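Local coordinates for Ent-copalyl diphosphate synthase (Streptomyces platensis, PDB 5BP8), which is a bacterial terpene-cyclase-type protein whose regular secondary structure is almost all helix, with a region related to the C-terminal domain of squalene-hopene cyclases, at residues A[267-272]-A[317-322]; A[261-266]-A[503-508]; A[199-204]-A[225-230]. All coordinates share one frame; numbering follows the deposited sequence.

Interaction 1. Residues A[267-272]-A[317-322]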
# COMPACT_ATOMS: atom_id res chain seq x y z
N VAL A 267 -11.57 0.98 -8.05
CA VAL A 267 -12.07 1.88 -9.06
C VAL A 267 -13.56 1.66 -9.29
O VAL A 267 -14.36 2.62 -9.27
CB VAL A 267 -11.31 1.76 -10.39
CG1 VAL A 267 -12.03 2.55 -11.48
CG2 VAL A 267 -9.87 2.27 -10.25
N LEU A 268 -13.96 0.40 -9.50
CA LEU A 268 -15.38 0.11 -9.69
C LEU A 268 -16.24 0.49 -8.49
O LEU A 268 -17.34 1.06 -8.66
CB LEU A 268 -15.56 -1.37 -10.03
CG LEU A 268 -15.11 -1.77 -11.43
CD1 LEU A 268 -15.06 -3.28 -11.53
CD2 LEU A 268 -16.06 -1.16 -12.45
N ASN A 269 -15.77 0.23 -7.27
CA ASN A 269 -16.56 0.60 -6.08
C ASN A 269 -16.66 2.09 -5.85
O ASN A 269 -17.71 2.60 -5.44
CB ASN A 269 -16.07 -0.11 -4.81
CG ASN A 269 -16.37 -1.61 -4.84
OD1 ASN A 269 -17.38 -2.05 -5.40
ND2 ASN A 269 -15.48 -2.39 -4.24
N SER A 270 -15.59 2.82 -6.16
CA SER A 270 -15.65 4.27 -6.09
C SER A 270 -16.65 4.83 -7.09
O SER A 270 -17.47 5.69 -6.74
CB SER A 270 -14.26 4.86 -6.34
OG SER A 270 -13.42 4.62 -5.22
N LEU A 271 -16.61 4.34 -8.32
CA LEU A 271 -17.54 4.80 -9.37
C LEU A 271 -18.99 4.45 -9.06
O LEU A 271 -19.89 5.25 -9.35
CB LEU A 271 -17.15 4.27 -10.73
CG LEU A 271 -16.25 5.20 -11.54
CD1 LEU A 271 -15.28 6.00 -10.68
CD2 LEU A 271 -15.48 4.38 -12.56
N ALA A 272 -19.21 3.29 -8.45
CA ALA A 272 -20.58 2.91 -8.02
C ALA A 272 -21.11 3.83 -6.96
O ALA A 272 -22.30 4.13 -6.92
CB ALA A 272 -20.60 1.47 -7.52
N LEU A 317 -18.18 -6.70 -8.27
CA LEU A 317 -18.86 -7.54 -9.26
C LEU A 317 -20.37 -7.44 -9.09
O LEU A 317 -21.09 -7.20 -10.08
CB LEU A 317 -18.38 -8.98 -9.19
CG LEU A 317 -16.99 -9.24 -9.78
CD1 LEU A 317 -16.49 -10.61 -9.33
CD2 LEU A 317 -16.96 -9.11 -11.29
N ALA A 318 -20.84 -7.59 -7.86
CA ALA A 318 -22.28 -7.59 -7.58
C ALA A 318 -22.94 -6.26 -7.87
O ALA A 318 -24.08 -6.21 -8.35
CB ALA A 318 -22.54 -8.04 -6.16
N GLN A 319 -22.24 -5.16 -7.61
CA GLN A 319 -22.77 -3.85 -7.96
C GLN A 319 -22.86 -3.61 -9.46
O GLN A 319 -23.54 -2.67 -9.90
CB GLN A 319 -21.96 -2.72 -7.32
CG GLN A 319 -22.09 -2.68 -5.82
CD GLN A 319 -21.52 -1.42 -5.23
OE1 GLN A 319 -22.26 -0.51 -4.86
NE2 GLN A 319 -20.18 -1.35 -5.11
N HIS A 320 -22.16 -4.40 -10.25
CA HIS A 320 -22.17 -4.21 -11.69
C HIS A 320 -22.77 -5.41 -12.43
O HIS A 320 -22.41 -5.70 -13.55
CB HIS A 320 -20.77 -3.88 -12.17
CG HIS A 320 -20.28 -2.57 -11.65
ND1 HIS A 320 -19.62 -2.45 -10.45
CD2 HIS A 320 -20.41 -1.31 -12.13
CE1 HIS A 320 -19.35 -1.18 -10.22
NE2 HIS A 320 -19.82 -0.47 -11.23
N GLY A 321 -23.69 -6.09 -11.76
CA GLY A 321 -24.54 -7.10 -12.40
C GLY A 321 -24.02 -8.52 -12.39
O GLY A 321 -24.58 -9.37 -13.09
N ARG A 322 -22.95 -8.80 -11.64
CA ARG A 322 -22.37 -10.14 -11.58
C ARG A 322 -22.29 -10.61 -10.15
O ARG A 322 -21.25 -10.47 -9.48
CB ARG A 322 -21.01 -10.19 -12.26
CG ARG A 322 -21.07 -9.77 -13.72
CD ARG A 322 -19.94 -10.32 -14.54
NE ARG A 322 -19.90 -9.62 -15.83
CZ ARG A 322 -18.95 -9.79 -16.74
NH1 ARG A 322 -17.96 -10.65 -16.58
NH2 ARG A 322 -18.99 -9.08 -17.85
O HOH W 1 -19.25 1.31 -3.66

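Interaction 2. Residues A[261-266]-A[503-508]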
# COMPACT_ATOMS: atom_id res chain seq x y z
N TYR A 261 -6.10 -6.46 -9.45
CA TYR A 261 -7.43 -6.74 -8.86
C TYR A 261 -7.86 -5.73 -7.80
O TYR A 261 -9.02 -5.27 -7.78
CB TYR A 261 -7.46 -8.13 -8.27
CG TYR A 261 -7.16 -9.27 -9.26
CD1 TYR A 261 -7.64 -9.23 -10.58
CD2 TYR A 261 -6.50 -10.42 -8.85
CE1 TYR A 261 -7.42 -10.29 -11.45
CE2 TYR A 261 -6.27 -11.46 -9.71
CZ TYR A 261 -6.75 -11.41 -11.00
OH TYR A 261 -6.52 -12.47 -11.87
N PHE A 262 -6.93 -5.36 -6.92
CA PHE A 262 -7.15 -4.24 -5.99
C PHE A 262 -7.60 -2.98 -6.75
O PHE A 262 -8.63 -2.37 -6.43
CB PHE A 262 -5.84 -4.04 -5.18
CG PHE A 262 -5.72 -2.71 -4.48
CD1 PHE A 262 -6.74 -2.20 -3.69
CD2 PHE A 262 -4.55 -2.02 -4.52
CE1 PHE A 262 -6.59 -0.98 -3.01
CE2 PHE A 262 -4.40 -0.80 -3.84
CZ PHE A 262 -5.43 -0.28 -3.09
N GLU A 263 -6.86 -2.60 -7.78
CA GLU A 263 -7.21 -1.37 -8.50
C GLU A 263 -8.58 -1.49 -9.19
O GLU A 263 -9.42 -0.57 -9.09
CB GLU A 263 -6.13 -1.03 -9.52
CG GLU A 263 -6.52 0.15 -10.41
CD GLU A 263 -5.35 0.63 -11.22
OE1 GLU A 263 -5.47 0.57 -12.46
OE2 GLU A 263 -4.35 1.11 -10.63
N GLN A 264 -8.81 -2.61 -9.87
CA GLN A 264 -10.08 -2.81 -10.60
C GLN A 264 -11.27 -2.70 -9.64
O GLN A 264 -12.22 -1.96 -9.93
CB GLN A 264 -10.11 -4.13 -11.34
CG GLN A 264 -9.18 -4.14 -12.53
CD GLN A 264 -9.09 -5.47 -13.26
OE1 GLN A 264 -9.33 -6.54 -12.71
NE2 GLN A 264 -8.64 -5.40 -14.51
N ALA A 265 -11.20 -3.39 -8.51
CA ALA A 265 -12.31 -3.38 -7.54
C ALA A 265 -12.52 -2.02 -6.90
O ALA A 265 -13.65 -1.54 -6.75
CB ALA A 265 -12.07 -4.42 -6.47
N TRP A 266 -11.42 -1.38 -6.50
CA TRP A 266 -11.52 -0.09 -5.84
C TRP A 266 -12.04 0.99 -6.81
O TRP A 266 -12.90 1.80 -6.44
CB TRP A 266 -10.19 0.33 -5.17
CG TRP A 266 -10.05 -0.06 -3.65
CD1 TRP A 266 -10.04 0.80 -2.59
CD2 TRP A 266 -9.93 -1.40 -3.07
NE1 TRP A 266 -9.88 0.11 -1.41
CE2 TRP A 266 -9.82 -1.23 -1.66
CE3 TRP A 266 -9.92 -2.70 -3.60
CZ2 TRP A 266 -9.66 -2.33 -0.76
CZ3 TRP A 266 -9.72 -3.81 -2.70
CH2 TRP A 266 -9.61 -3.61 -1.31
N PRO A 503 -1.33 4.23 -4.67
CA PRO A 503 -2.06 3.65 -5.81
C PRO A 503 -2.82 4.78 -6.52
O PRO A 503 -3.96 5.16 -6.15
CB PRO A 503 -2.97 2.65 -5.16
CG PRO A 503 -3.35 3.31 -3.84
CD PRO A 503 -2.11 4.11 -3.43
N VAL A 504 -2.16 5.33 -7.53
CA VAL A 504 -2.54 6.63 -8.10
C VAL A 504 -3.93 6.58 -8.75
O VAL A 504 -4.72 7.50 -8.60
CB VAL A 504 -1.47 7.11 -9.11
CG1 VAL A 504 -1.94 8.33 -9.89
CG2 VAL A 504 -0.13 7.37 -8.41
N THR A 505 -4.24 5.50 -9.43
CA THR A 505 -5.52 5.42 -10.15
C THR A 505 -6.64 5.25 -9.13
O THR A 505 -7.72 5.83 -9.27
CB THR A 505 -5.50 4.28 -11.15
OG1 THR A 505 -4.40 4.49 -12.07
CG2 THR A 505 -6.82 4.19 -11.91
N VAL A 506 -6.36 4.48 -8.09
CA VAL A 506 -7.27 4.37 -6.94
C VAL A 506 -7.61 5.74 -6.36
O VAL A 506 -8.77 6.06 -6.07
CB VAL A 506 -6.70 3.38 -5.89
CG1 VAL A 506 -7.46 3.47 -4.58
CG2 VAL A 506 -6.77 1.96 -6.41
N ILE A 507 -6.59 6.57 -6.18
CA ILE A 507 -6.82 7.90 -5.63
C ILE A 507 -7.63 8.77 -6.61
O ILE A 507 -8.55 9.47 -6.18
CB ILE A 507 -5.47 8.56 -5.25
CG1 ILE A 507 -4.79 7.76 -4.13
CG2 ILE A 507 -5.69 10.00 -4.79
CD1 ILE A 507 -3.32 8.15 -3.93
N ARG A 508 -7.30 8.71 -7.89
CA ARG A 508 -8.02 9.46 -8.91
C ARG A 508 -9.50 9.08 -8.89
O ARG A 508 -10.37 9.95 -9.06
CB ARG A 508 -7.41 9.26 -10.30
CG ARG A 508 -6.01 9.86 -10.43
CD ARG A 508 -5.42 9.80 -11.83
NE ARG A 508 -5.90 10.91 -12.64
CZ ARG A 508 -5.28 11.44 -13.69
NH1 ARG A 508 -4.08 11.00 -14.12
NH2 ARG A 508 -5.86 12.45 -14.33
O HOH W 2 -3.78 2.67 -8.57
O HOH W 3 -4.11 2.33 -13.83

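Interaction 3. Residues A[199-204]-A[225-230]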
# COMPACT_ATOMS: atom_id res chain seq x y z
N ASP A 199 20.20 -13.26 -2.12
CA ASP A 199 20.40 -14.08 -3.30
C ASP A 199 20.02 -15.50 -2.94
O ASP A 199 20.79 -16.22 -2.34
CB ASP A 199 21.87 -13.99 -3.75
CG ASP A 199 22.15 -14.77 -5.01
OD1 ASP A 199 21.38 -15.68 -5.37
OD2 ASP A 199 23.20 -14.49 -5.66
N GLY A 200 18.80 -15.87 -3.27
CA GLY A 200 18.29 -17.20 -2.96
C GLY A 200 16.81 -17.29 -3.20
O GLY A 200 16.16 -16.30 -3.50
N THR A 201 16.26 -18.50 -3.12
CA THR A 201 14.86 -18.72 -3.53
C THR A 201 13.97 -19.08 -2.36
O THR A 201 12.83 -18.59 -2.27
CB THR A 201 14.80 -19.81 -4.61
OG1 THR A 201 15.46 -20.99 -4.13
CG2 THR A 201 15.52 -19.31 -5.86
N ARG A 202 14.45 -19.96 -1.48
CA ARG A 202 13.74 -20.22 -0.20
C ARG A 202 12.29 -20.74 -0.34
O ARG A 202 11.44 -20.56 0.57
CB ARG A 202 13.72 -18.95 0.66
CG ARG A 202 15.08 -18.33 0.90
CD ARG A 202 15.76 -19.05 2.03
NE ARG A 202 17.16 -18.73 2.16
CZ ARG A 202 17.84 -18.83 3.29
NH1 ARG A 202 17.24 -19.23 4.41
NH2 ARG A 202 19.12 -18.52 3.30
N GLY A 203 12.02 -21.41 -1.44
CA GLY A 203 10.71 -21.94 -1.73
C GLY A 203 9.71 -20.95 -2.30
O GLY A 203 8.56 -21.30 -2.53
N ALA A 204 10.12 -19.69 -2.49
CA ALA A 204 9.29 -18.73 -3.18
C ALA A 204 9.23 -19.08 -4.66
O ALA A 204 10.24 -19.48 -5.25
CB ALA A 204 9.79 -17.32 -2.96
N ALA A 225 14.43 -9.55 -7.48
CA ALA A 225 15.88 -9.38 -7.60
C ALA A 225 16.61 -10.40 -6.71
O ALA A 225 17.64 -10.94 -7.10
CB ALA A 225 16.28 -7.96 -7.23
N ALA A 226 16.12 -10.60 -5.50
CA ALA A 226 16.76 -11.53 -4.55
C ALA A 226 16.67 -12.96 -5.09
O ALA A 226 17.63 -13.74 -5.02
CB ALA A 226 16.09 -11.42 -3.18
N TRP A 227 15.53 -13.29 -5.66
CA TRP A 227 15.28 -14.64 -6.19
C TRP A 227 16.18 -14.92 -7.39
O TRP A 227 16.78 -15.99 -7.47
CB TRP A 227 13.80 -14.77 -6.58
CG TRP A 227 13.35 -16.17 -6.92
CD1 TRP A 227 12.71 -17.07 -6.09
CD2 TRP A 227 13.49 -16.83 -8.19
NE1 TRP A 227 12.45 -18.24 -6.78
CE2 TRP A 227 12.95 -18.14 -8.05
CE3 TRP A 227 14.07 -16.47 -9.41
CZ2 TRP A 227 12.92 -19.07 -9.10
CZ3 TRP A 227 14.05 -17.40 -10.48
CH2 TRP A 227 13.48 -18.69 -10.30
N LEU A 228 16.31 -13.95 -8.28
CA LEU A 228 17.15 -14.10 -9.49
C LEU A 228 18.63 -14.20 -9.19
O LEU A 228 19.37 -14.79 -9.96
CB LEU A 228 16.96 -12.88 -10.40
CG LEU A 228 15.62 -12.83 -11.14
CD1 LEU A 228 15.36 -11.44 -11.72
CD2 LEU A 228 15.48 -13.88 -12.23
N GLY A 229 19.08 -13.57 -8.12
CA GLY A 229 20.46 -13.61 -7.74
C GLY A 229 21.34 -12.61 -8.48
O GLY A 229 20.86 -11.75 -9.24
N ALA A 230 22.63 -12.75 -8.25
CA ALA A 230 23.59 -11.74 -8.63
C ALA A 230 23.84 -11.69 -10.13
O ALA A 230 24.12 -10.61 -10.67
CB ALA A 230 24.89 -11.93 -7.87
O HOH W 4 18.96 -16.97 -6.22

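Interaction 1. Residues A[267-272]-A[317-322]
Gln319 NE2 faces two acceptors at the junction of helices 260-274 and 307-319, neighbours in the all-helical terpene-cyclase fold. One is OD1 of Asn269, 2.9 Å from NE2, but the N-H...OD1 angle is only 123° and the bond is weak. The other is a water, whose oxygen lies 3.2 Å from Gln319 NE2 and which itself donates to the backbone O of Asn269. The two amide side chains cross at about a right angle, their planes 39° apart. Asn269 is held from its other branch, since ND2 binds Ala312 O within helix 307-319. Ala272 CB packs against the amide at the end of the extended glutamine chain, 3.7 Å from Gln319 OE1.

The His320 ring makes the van der Waals half of the contact. Its CG stands anti to the carbonyl carbon (chi1 -65°), and the ring reaches Leu268. Leu268 CD2 sits over one face, 4.1 Å from the ring centroid, a CH-pi contact displaced toward the rim. Both ring nitrogens are engaged, ND1 with Ala316 O one turn back and NE2 with Tyr278 OH, which fixes the rotation of the imidazole. A Schellman motif turns the chain here: Arg322 N bonds Leu317 O, Gly321 N bonds Ala318 O weakly, and Gly321 takes positive phi. Arg322 then forms salt bridges with Asp286 and Glu289, while Leu285 of helix 282-291 touches both Leu268 and His320. At the imidazole tip, His320 CE1 comes to 3.4 Å from the backbone O of Leu268, the carbonyl that also accepts from Ala272 N.

Interaction 2. Residues A[261-266]-A[503-508]
Val506 CG2 lodges among three residues of helix 260-274: it lies 4.0 Å from Glu263 CA, and touches Trp266 CB and the CZ of Phe262 as well. Further toward the start of helix 504-518, Phe262 CE2 meets Pro503 CB at 4.0 Å, the two side chains crossing obliquely. These helices of the all-helical terpene-cyclase fold run nearly parallel here, their axes 9.3 Å apart and inclined by 6°, in a largely buried contact. Glu263 carries the polar side. With CG anti to the backbone N (chi1 173°) and the chain extended beyond it, the carboxylate extends to Thr505 and crosses that side chain at about a right angle, OE2 lying 3.4 Å from Thr505 CB.

No direct hydrogen bond joins the segments; two waters do the bridging. One donates to Glu263 OE2 at 2.6 Å and accepts from Val506 N in the first turn of helix 504-518, where Pro503 holds the N-cap position. The second donates to Glu263 OE1, also at 2.6 Å, and accepts from Thr505 OG1.

The two aromatic residues of 261-266 lie against each other and are backed by an outer shell. Phe262 CE1 lies over the centre of the Trp266 ring, 3.3 Å above its plane. Beyond them, the Phe262 ring meets that of Trp495, the Trp266 indole meets the ring of His354, and Trp266 NE1 bonds Tyr404 OH weakly.

Glu263 OE2 additionally accepts from Leu26 N. Both carboxylate oxygens thus have donors although the residue is buried, and the nearby N-terminal end of a helix, reached through water, would be expected to favour the ionised form.

Interaction 3. Residues A[199-204]-A[225-230]
Thr201 CG2 sits over one face of the Trp227 indole, 3.5 Å from the centroid of the five-membered ring and 17° off its normal, a close CH-pi contact. Its placement follows from a torsion that sets CG2 anti to the carbonyl carbon and OG1 in the crowded position between N and C (chi1 54°). At the edge of the same ring NE1 donates to Ala204 O at 3.0 Å, with the oxygen tilted out of the indole plane. Thr201 and Ala204 are the ends of a type I' beta turn, so one turn presents both the methyl over the face and the carbonyl at the edge. Leu193, Pro206 and Val217 also touch the Trp227 side chain.

The residues before the turn, Asp199 and Gly200, run along the C-terminal end of helix 221-228, on the periphery of this helical protein. Gly200 N donates to Ala226 O at 3.0 Å with an N-H...O angle of 159°, and Gly200 O receives a CA-H...O contact from Trp227. Asp199, its CG anti to the backbone N, lies against the glycine just after the helix: Asp199 OD1 is 3.3 Å from Gly229 CA. Gly229, with positive phi, has no side chain to stand in the way. Ala230 N donates to Asp199 OD2 at 3.2 Å from well above the carboxylate plane, and a water donates to both Asp199 OD1 and Trp227 O.

A carboxylate beside the C-terminal end of a helix may be somewhat disfavoured by the carbonyl dipoles there; the Ala230 N-H, the shared water and exposure to solvent probably moderate this.

In the fold
From the N terminus, interaction 3 comes first: 199-204 meets 225-230 after only 20 intervening residues, fastening a surface loop to helix 221-228. It closes before the other two open and stays apart from them, its nearest atoms about 18 Å from interaction 2 and about 27 Å from interaction 1. Helix 260-274 then serves both remaining contacts. Its 261-266 part begins interaction 2, which waits 236 residues for helix 504-518 near the C terminus; its 267-272 part begins interaction 1, which closes at 317-322 and is therefore enclosed by interaction 2. Val267 CG2 and Thr505 CG2, 4.0 Å apart, join the two. Through its two halves, helix 260-274 ties helix 307-319 to helix 504-518.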